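Local structure of assembly chaperone of ribosomal protein L4 (Acl4) (Chaetomium thermophilum, 5TQB) at residues T295-L307 / L320-E334. The protein is a tetratricopeptide-repeat chaperone that probably binds newly made ribosomal protein L4 and accompanies it until its assembly into the ribosome. Sequence-based numbering, arbitrary orientation.
With EDO (1,2-ethanediol), chain G.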
ATOM      1  N   THR B 295      25.167   0.108  10.483  1.00 81.81           N
ATOM      2  CA  THR B 295      24.250   0.662   9.493  1.00 76.28           C
ATOM      3  C   THR B 295      24.514   0.051   8.118  1.00 75.16           C
ATOM      4  O   THR B 295      23.581  -0.199   7.354  1.00 73.62           O
ATOM      5  CB  THR B 295      24.372   2.190   9.415  1.00 74.55           C
ATOM      6  OG1 THR B 295      24.217   2.747  10.724  1.00 78.68           O
ATOM      7  CG2 THR B 295      23.316   2.774   8.489  1.00 67.43           C
ATOM      8  N   TRP B 296      25.784  -0.200   7.810  1.00 76.29           N
ATOM      9  CA  TRP B 296      26.146  -0.821   6.541  1.00 75.87           C
ATOM     10  C   TRP B 296      25.881  -2.325   6.571  1.00 75.88           C
ATOM     11  O   TRP B 296      25.653  -2.938   5.530  1.00 76.78           O
ATOM     12  CB  TRP B 296      27.615  -0.544   6.188  1.00 77.65           C
ATOM     13  CG  TRP B 296      27.811   0.582   5.199  1.00 79.16           C
ATOM     14  CD1 TRP B 296      26.917   1.566   4.884  1.00 80.66           C
ATOM     15  CD2 TRP B 296      28.973   0.827   4.393  1.00 80.56           C
ATOM     16  NE1 TRP B 296      27.451   2.410   3.940  1.00 79.96           N
ATOM     17  CE2 TRP B 296      28.711   1.978   3.621  1.00 78.75           C
ATOM     18  CE3 TRP B 296      30.210   0.190   4.252  1.00 81.05           C
ATOM     19  CZ2 TRP B 296      29.638   2.501   2.721  1.00 78.44           C
ATOM     20  CZ3 TRP B 296      31.126   0.711   3.359  1.00 81.00           C
ATOM     21  CH2 TRP B 296      30.836   1.854   2.606  1.00 80.24           C
ATOM     22  N   ARG B 297      25.910  -2.922   7.758  1.00 76.30           N
ATOM     23  CA  ARG B 297      25.587  -4.337   7.881  1.00 76.00           C
ATOM     24  C   ARG B 297      24.138  -4.580   7.475  1.00 72.18           C
ATOM     25  O   ARG B 297      23.855  -5.481   6.687  1.00 70.41           O
ATOM     26  CB  ARG B 297      25.843  -4.839   9.301  1.00 78.48           C
ATOM     27  CG  ARG B 297      27.302  -5.180   9.555  1.00 84.26           C
ATOM     28  CD  ARG B 297      27.540  -5.660  10.970  1.00 86.91           C
ATOM     29  NE  ARG B 297      28.944  -6.007  11.174  1.00 91.77           N
ATOM     30  CZ  ARG B 297      29.851  -5.211  11.730  1.00 93.76           C
ATOM     31  NH1 ARG B 297      29.520  -4.000  12.169  1.00 94.20           N
ATOM     32  NH2 ARG B 297      31.101  -5.633  11.854  1.00 95.67           N
ATOM     33  N   SER B 298      23.227  -3.761   7.995  1.00 70.95           N
ATOM     34  CA  SER B 298      21.817  -3.873   7.629  1.00 72.73           C
ATOM     35  C   SER B 298      21.599  -3.519   6.161  1.00 70.64           C
ATOM     36  O   SER B 298      20.716  -4.073   5.513  1.00 68.92           O
ATOM     37  CB  SER B 298      20.936  -2.999   8.528  1.00 77.23           C
ATOM     38  OG  SER B 298      21.532  -1.738   8.766  1.00 85.15           O
ATOM     39  N   SER B 299      22.405  -2.603   5.633  1.00 70.45           N
ATOM     40  CA  SER B 299      22.329  -2.270   4.216  1.00 67.85           C
ATOM     41  C   SER B 299      22.612  -3.522   3.395  1.00 67.46           C
ATOM     42  O   SER B 299      21.913  -3.816   2.427  1.00 66.45           O
ATOM     43  CB  SER B 299      23.325  -1.160   3.867  1.00 67.71           C
ATOM     44  OG  SER B 299      23.305  -0.875   2.477  1.00 63.97           O
ATOM     45  N   ARG B 300      23.630  -4.267   3.810  1.00 72.13           N
ATOM     46  CA  ARG B 300      24.007  -5.505   3.139  1.00 74.86           C
ATOM     47  C   ARG B 300      22.884  -6.544   3.214  1.00 72.36           C
ATOM     48  O   ARG B 300      22.628  -7.264   2.245  1.00 70.22           O
ATOM     49  CB  ARG B 300      25.275  -6.072   3.771  1.00 77.84           C
ATOM     50  CG  ARG B 300      25.992  -7.092   2.910  1.00 83.35           C
ATOM     51  CD  ARG B 300      26.568  -8.215   3.757  1.00 89.46           C
ATOM     52  NE  ARG B 300      27.400  -7.725   4.852  1.00 94.00           N
ATOM     53  CZ  ARG B 300      27.785  -8.466   5.887  1.00 97.90           C
ATOM     54  NH1 ARG B 300      27.409  -9.735   5.978  1.00100.64           N
ATOM     55  NH2 ARG B 300      28.545  -7.939   6.838  1.00 97.54           N
ATOM     56  N   LYS B 301      22.222  -6.621   4.366  1.00 71.09           N
ATOM     57  CA  LYS B 301      21.137  -7.579   4.575  1.00 70.27           C
ATOM     58  C   LYS B 301      19.959  -7.278   3.656  1.00 65.50           C
ATOM     59  O   LYS B 301      19.357  -8.186   3.084  1.00 64.17           O
ATOM     60  CB  LYS B 301      20.676  -7.559   6.034  1.00 75.28           C
ATOM     61  CG  LYS B 301      21.717  -8.077   7.016  1.00 82.52           C
ATOM     62  CD  LYS B 301      21.310  -7.831   8.465  1.00 87.14           C
ATOM     63  CE  LYS B 301      22.436  -8.192   9.431  1.00 91.44           C
ATOM     64  NZ  LYS B 301      22.118  -7.849  10.850  1.00 92.84           N
ATOM     65  N   TRP B 302      19.637  -5.998   3.515  1.00 63.64           N
ATOM     66  CA  TRP B 302      18.563  -5.579   2.625  1.00 59.91           C
ATOM     67  C   TRP B 302      18.902  -5.904   1.172  1.00 61.38           C
ATOM     68  O   TRP B 302      18.049  -6.378   0.420  1.00 61.19           O
ATOM     69  CB  TRP B 302      18.290  -4.082   2.788  1.00 58.83           C
ATOM     70  CG  TRP B 302      17.406  -3.753   3.957  1.00 59.15           C
ATOM     71  CD1 TRP B 302      17.722  -3.844   5.280  1.00 59.53           C
ATOM     72  CD2 TRP B 302      16.056  -3.272   3.902  1.00 60.12           C
ATOM     73  NE1 TRP B 302      16.657  -3.454   6.053  1.00 59.16           N
ATOM     74  CE2 TRP B 302      15.621  -3.098   5.231  1.00 60.34           C
ATOM     75  CE3 TRP B 302      15.177  -2.971   2.858  1.00 61.55           C
ATOM     76  CZ2 TRP B 302      14.342  -2.633   5.543  1.00 62.46           C
ATOM     77  CZ3 TRP B 302      13.905  -2.515   3.170  1.00 60.88           C
ATOM     78  CH2 TRP B 302      13.501  -2.350   4.501  1.00 61.45           C
ATOM     79  N   LEU B 303      20.154  -5.665   0.781  1.00 61.31           N
ATOM     80  CA  LEU B 303      20.564  -5.852  -0.605  1.00 59.41           C
ATOM     81  C   LEU B 303      20.706  -7.328  -0.954  1.00 61.15           C
ATOM     82  O   LEU B 303      20.390  -7.739  -2.068  1.00 59.54           O
ATOM     83  CB  LEU B 303      21.874  -5.112  -0.878  1.00 63.21           C
ATOM     84  CG  LEU B 303      21.806  -3.583  -0.826  1.00 60.75           C
ATOM     85  CD1 LEU B 303      23.207  -2.998  -0.909  1.00 61.38           C
ATOM     86  CD2 LEU B 303      20.929  -3.026  -1.938  1.00 59.47           C
ATOM     87  N   ARG B 304      21.200  -8.119  -0.009  1.00 68.47           N
ATOM     88  CA  ARG B 304      21.247  -9.565  -0.187  1.00 70.87           C
ATOM     89  C   ARG B 304      19.828 -10.062  -0.420  1.00 65.22           C
ATOM     90  O   ARG B 304      19.569 -10.831  -1.346  1.00 64.36           O
ATOM     91  CB  ARG B 304      21.854 -10.244   1.043  1.00 74.53           C
ATOM     92  CG  ARG B 304      23.362 -10.044   1.180  1.00 82.04           C
ATOM     93  CD  ARG B 304      24.145 -11.235   0.651  1.00 85.81           C
ATOM     94  NE  ARG B 304      25.583 -10.980   0.627  1.00 92.38           N
ATOM     95  CZ  ARG B 304      26.387 -11.075   1.684  1.00 94.06           C
ATOM     96  NH1 ARG B 304      25.906 -11.414   2.874  1.00 93.87           N
ATOM     97  NH2 ARG B 304      27.681 -10.820   1.552  1.00 95.52           N
ATOM     98  N   GLN B 305      18.908  -9.587   0.410  1.00 61.46           N
ATOM     99  CA  GLN B 305      17.517 -10.006   0.332  1.00 61.38           C
ATOM    100  C   GLN B 305      16.881  -9.515  -0.962  1.00 62.86           C
ATOM    101  O   GLN B 305      15.994 -10.167  -1.511  1.00 60.98           O
ATOM    102  CB  GLN B 305      16.739  -9.480   1.535  1.00 62.56           C
ATOM    103  CG  GLN B 305      15.307  -9.992   1.621  1.00 67.70           C
ATOM    104  CD  GLN B 305      15.234 -11.498   1.788  1.00 69.45           C
ATOM    105  OE1 GLN B 305      16.157 -12.125   2.307  1.00 68.90           O
ATOM    106  NE2 GLN B 305      14.130 -12.084   1.347  1.00 72.12           N
ATOM    107  N   CYS B 306      17.338  -8.365  -1.450  1.00 63.80           N
ATOM    108  CA  CYS B 306      16.852  -7.844  -2.718  1.00 61.46           C
ATOM    109  C   CYS B 306      17.185  -8.818  -3.842  1.00 60.94           C
ATOM    110  O   CYS B 306      16.306  -9.205  -4.611  1.00 63.24           O
ATOM    111  CB  CYS B 306      17.455  -6.470  -3.009  1.00 62.15           C
ATOM    112  SG  CYS B 306      17.191  -5.883  -4.698  1.00 59.02           S
ATOM    113  N   LEU B 307      18.446  -9.228  -3.924  1.00 63.15           N
ATOM    114  CA  LEU B 307      18.881 -10.151  -4.971  1.00 69.19           C
ATOM    115  C   LEU B 307      18.211 -11.511  -4.823  1.00 68.72           C
ATOM    116  O   LEU B 307      17.959 -12.198  -5.810  1.00 67.59           O
ATOM    117  CB  LEU B 307      20.404 -10.343  -4.956  1.00 73.22           C
ATOM    118  CG  LEU B 307      21.322  -9.342  -5.675  1.00 80.70           C
ATOM    119  CD1 LEU B 307      20.768  -8.906  -7.032  1.00 80.64           C
ATOM    120  CD2 LEU B 307      21.585  -8.135  -4.802  1.00 84.01           C
ATOM    121  N   LEU B 320      19.247  -2.510 -11.933  1.00 71.87           N
ATOM    122  CA  LEU B 320      19.061  -2.473 -10.486  1.00 68.84           C
ATOM    123  C   LEU B 320      19.727  -3.681  -9.840  1.00 70.01           C
ATOM    124  O   LEU B 320      20.303  -3.582  -8.754  1.00 70.10           O
ATOM    125  CB  LEU B 320      17.573  -2.433 -10.146  1.00 65.52           C
ATOM    126  CG  LEU B 320      17.203  -2.334  -8.665  1.00 66.74           C
ATOM    127  CD1 LEU B 320      15.921  -1.546  -8.508  1.00 65.53           C
ATOM    128  CD2 LEU B 320      17.043  -3.715  -8.034  1.00 67.54           C
ATOM    129  N   GLY B 321      19.652  -4.819 -10.522  1.00 69.78           N
ATOM    130  CA  GLY B 321      20.256  -6.043 -10.037  1.00 69.91           C
ATOM    131  C   GLY B 321      21.766  -5.954  -9.976  1.00 70.58           C
ATOM    132  O   GLY B 321      22.388  -6.433  -9.029  1.00 67.99           O
ATOM    133  N   GLU B 322      22.367  -5.337 -10.984  1.00 74.52           N
ATOM    134  CA  GLU B 322      23.819  -5.217 -11.014  1.00 80.16           C
ATOM    135  C   GLU B 322      24.313  -4.187 -10.006  1.00 76.42           C
ATOM    136  O   GLU B 322      25.393  -4.338  -9.446  1.00 80.88           O
ATOM    137  CB  GLU B 322      24.310  -4.871 -12.422  1.00 87.54           C
ATOM    138  CG  GLU B 322      23.956  -5.922 -13.476  1.00 95.56           C
ATOM    139  CD  GLU B 322      24.376  -7.335 -13.084  1.00101.96           C
ATOM    140  OE1 GLU B 322      25.459  -7.499 -12.481  1.00104.94           O
ATOM    141  OE2 GLU B 322      23.617  -8.285 -13.377  1.00103.24           O
ATOM    142  N   HIS B 323      23.525  -3.146  -9.764  1.00 72.48           N
ATOM    143  CA  HIS B 323      23.934  -2.116  -8.816  1.00 70.90           C
ATOM    144  C   HIS B 323      23.923  -2.645  -7.387  1.00 72.82           C
ATOM    145  O   HIS B 323      24.797  -2.309  -6.587  1.00 77.33           O
ATOM    146  CB  HIS B 323      23.029  -0.894  -8.907  1.00 66.61           C
ATOM    147  CG  HIS B 323      23.556   0.293  -8.162  1.00 67.90           C
ATOM    148  ND1 HIS B 323      22.734   1.183  -7.506  1.00 66.66           N
ATOM    149  CD2 HIS B 323      24.822   0.740  -7.979  1.00 66.29           C
ATOM    150  CE1 HIS B 323      23.473   2.128  -6.947  1.00 66.89           C
ATOM    151  NE2 HIS B 323      24.742   1.880  -7.217  1.00 65.46           N
ATOM    152  N   ALA B 324      22.925  -3.463  -7.072  1.00 70.98           N
ATOM    153  CA  ALA B 324      22.828  -4.063  -5.751  1.00 67.77           C
ATOM    154  C   ALA B 324      24.077  -4.893  -5.488  1.00 69.62           C
ATOM    155  O   ALA B 324      24.629  -4.875  -4.387  1.00 69.30           O
ATOM    156  CB  ALA B 324      21.571  -4.914  -5.647  1.00 63.71           C
ATOM    157  N   LYS B 325      24.541  -5.603  -6.511  1.00 72.20           N
ATOM    158  CA  LYS B 325      25.770  -6.377  -6.390  1.00 75.10           C
ATOM    159  C   LYS B 325      26.963  -5.464  -6.103  1.00 74.61           C
ATOM    160  O   LYS B 325      27.744  -5.743  -5.194  1.00 74.88           O
ATOM    161  CB  LYS B 325      26.018  -7.207  -7.650  1.00 78.63           C
ATOM    162  CG  LYS B 325      25.004  -8.325  -7.855  1.00 78.83           C
ATOM    163  CD  LYS B 325      25.250  -9.069  -9.156  1.00 84.51           C
ATOM    164  CE  LYS B 325      24.076  -9.964  -9.517  1.00 90.68           C
ATOM    165  NZ  LYS B 325      24.312 -10.703 -10.789  1.00 95.54           N
ATOM    166  N   GLU B 326      27.093  -4.376  -6.867  1.00 77.03           N
ATOM    167  CA  GLU B 326      28.196  -3.426  -6.679  1.00 82.61           C
ATOM    168  C   GLU B 326      28.230  -2.912  -5.248  1.00 77.13           C
ATOM    169  O   GLU B 326      29.297  -2.800  -4.646  1.00 72.47           O
ATOM    170  CB  GLU B 326      28.053  -2.213  -7.601  1.00 89.92           C
ATOM    171  CG  GLU B 326      28.225  -2.472  -9.084  1.00 96.90           C
ATOM    172  CD  GLU B 326      28.085  -1.194  -9.900  1.00101.93           C
ATOM    173  OE1 GLU B 326      28.788  -0.211  -9.581  1.00104.90           O
ATOM    174  OE2 GLU B 326      27.265  -1.162 -10.844  1.00102.34           O
ATOM    175  N   LEU B 327      27.050  -2.593  -4.718  1.00 73.72           N
ATOM    176  CA  LEU B 327      26.932  -2.036  -3.375  1.00 72.40           C
ATOM    177  C   LEU B 327      27.352  -3.039  -2.304  1.00 73.96           C
ATOM    178  O   LEU B 327      28.017  -2.677  -1.335  1.00 77.47           O
ATOM    179  CB  LEU B 327      25.501  -1.554  -3.126  1.00 69.46           C
ATOM    180  CG  LEU B 327      25.072  -0.316  -3.928  1.00 68.71           C
ATOM    181  CD1 LEU B 327      23.558  -0.124  -3.886  1.00 63.66           C
ATOM    182  CD2 LEU B 327      25.789   0.939  -3.419  1.00 68.56           C
ATOM    183  N   ILE B 328      26.976  -4.301  -2.479  1.00 73.82           N
ATOM    184  CA  ILE B 328      27.365  -5.337  -1.533  1.00 74.66           C
ATOM    185  C   ILE B 328      28.878  -5.531  -1.568  1.00 75.40           C
ATOM    186  O   ILE B 328      29.528  -5.551  -0.525  1.00 75.82           O
ATOM    187  CB  ILE B 328      26.653  -6.669  -1.825  1.00 74.77           C
ATOM    188  CG1 ILE B 328      25.154  -6.526  -1.549  1.00 75.35           C
ATOM    189  CG2 ILE B 328      27.227  -7.785  -0.960  1.00 77.67           C
ATOM    190  CD1 ILE B 328      24.315  -7.703  -1.997  1.00 73.03           C
ATOM    191  N   ALA B 329      29.428  -5.669  -2.770  1.00 74.99           N
ATOM    192  CA  ALA B 329      30.868  -5.837  -2.947  1.00 78.24           C
ATOM    193  C   ALA B 329      31.620  -4.674  -2.313  1.00 80.13           C
ATOM    194  O   ALA B 329      32.698  -4.852  -1.737  1.00 81.28           O
ATOM    195  CB  ALA B 329      31.206  -5.936  -4.421  1.00 78.97           C
ATOM    196  N   SER B 330      31.034  -3.486  -2.415  1.00 79.25           N
ATOM    197  CA  SER B 330      31.619  -2.285  -1.839  1.00 83.45           C
ATOM    198  C   SER B 330      31.638  -2.315  -0.309  1.00 87.49           C
ATOM    199  O   SER B 330      32.664  -2.025   0.308  1.00 92.05           O
ATOM    200  CB  SER B 330      30.851  -1.059  -2.314  1.00 82.55           C
ATOM    201  OG  SER B 330      31.088   0.042  -1.459  1.00 83.60           O
ATOM    202  N   ILE B 331      30.503  -2.653   0.297  1.00 86.58           N
ATOM    203  CA  ILE B 331      30.411  -2.755   1.752  1.00 86.05           C
ATOM    204  C   ILE B 331      31.402  -3.785   2.285  1.00 87.63           C
ATOM    205  O   ILE B 331      31.980  -3.607   3.357  1.00 90.35           O
ATOM    206  CB  ILE B 331      28.982  -3.144   2.203  1.00 82.01           C
ATOM    207  CG1 ILE B 331      27.995  -2.031   1.864  1.00 78.01           C
ATOM    208  CG2 ILE B 331      28.932  -3.395   3.708  1.00 83.61           C
ATOM    209  CD1 ILE B 331      26.541  -2.440   2.000  1.00 73.86           C
ATOM    210  N   ILE B 332      31.590  -4.862   1.530  1.00 87.50           N
ATOM    211  CA  ILE B 332      32.488  -5.938   1.931  1.00 90.18           C
ATOM    212  C   ILE B 332      33.929  -5.456   2.010  1.00 99.31           C
ATOM    213  O   ILE B 332      34.641  -5.767   2.966  1.00104.10           O
ATOM    214  CB  ILE B 332      32.387  -7.129   0.957  1.00 85.57           C
ATOM    215  CG1 ILE B 332      31.085  -7.890   1.214  1.00 82.84           C
ATOM    216  CG2 ILE B 332      33.579  -8.077   1.117  1.00 84.49           C
ATOM    217  CD1 ILE B 332      30.761  -8.944   0.179  1.00 83.47           C
ATOM    218  N   GLY B 333      34.354  -4.703   1.002  1.00102.75           N
ATOM    219  CA  GLY B 333      35.721  -4.216   0.936  1.00105.96           C
ATOM    220  C   GLY B 333      36.090  -3.334   2.112  1.00109.00           C
ATOM    221  O   GLY B 333      37.239  -3.322   2.552  1.00112.96           O
ATOM    222  N   GLU B 334      35.108  -2.601   2.627  1.00109.70           N
ATOM    223  CA  GLU B 334      35.341  -1.658   3.715  1.00112.82           C
ATOM    224  C   GLU B 334      35.126  -2.287   5.089  1.00115.79           C
ATOM    225  O   GLU B 334      35.327  -1.628   6.108  1.00117.71           O
ATOM    226  CB  GLU B 334      34.409  -0.456   3.574  1.00109.88           C
ATOM    227  CG  GLU B 334      34.406   0.181   2.191  1.00109.10           C
ATOM    228  CD  GLU B 334      35.766   0.723   1.787  1.00110.05           C
ATOM    229  OE1 GLU B 334      36.282   0.299   0.732  1.00109.59           O
ATOM    230  OE2 GLU B 334      36.312   1.579   2.517  1.00111.11           O
TER
HETATM  231  C1  EDO G 403      11.767 -11.757   4.139  1.00 96.93           C
HETATM  232  O1  EDO G 403      10.984 -10.696   4.645  1.00 97.36           O
HETATM  233  C2  EDO G 403      11.080 -12.378   2.939  1.00 94.67           C
HETATM  234  O2  EDO G 403      11.191 -11.520   1.823  1.00 90.92           O
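I328 and L307 interlock the two antiparallel helices as knobs into holes: I328 sits among R300, L303, R304 and L307, and L307 among G321, A324, K325 and I328. L307 and I328 meet end to end, CD2 of the one against CD1 of the other, whereas L303 runs alongside I328 with its CB 3.6 Å from I328 CG1. In L303, CG lies anti to the carbonyl carbon (chi1 -67°) and an extended chi2 of 172° carries CD1 to L327 CB at 3.5 Å. The methyl of A324 fits against L307, its CB 3.3 Å from L307 CD2. The axes of the two segments approach to 9.6 Å, at 147° between their directions.

At the other end the packing is aromatic. I331 lays CG1 over one face of the W296 indole in a CH-pi contact, 4.2 Å from the six-membered ring centroid, and the aliphatic part of E334 meets the ring edge, CB lying 3.5 Å from CZ3. A serine in place of W296 would probably leave I331 without its aromatic cover and open a gap beside E334.

Toward solvent, I332 CD1 lies at the edge of the R304 guanidinium, 3.9 Å from NH2. Helix 262-281 packs against both helices: Y273 stacks on W296 and accepts its NE1 proton at the backbone O, G269 O binds S299 OG, and R280 pairs with the E334 carboxylate, holding this antiparallel helical hairpin, consistent with a TPR-like solenoid, at the chain's C-terminal end.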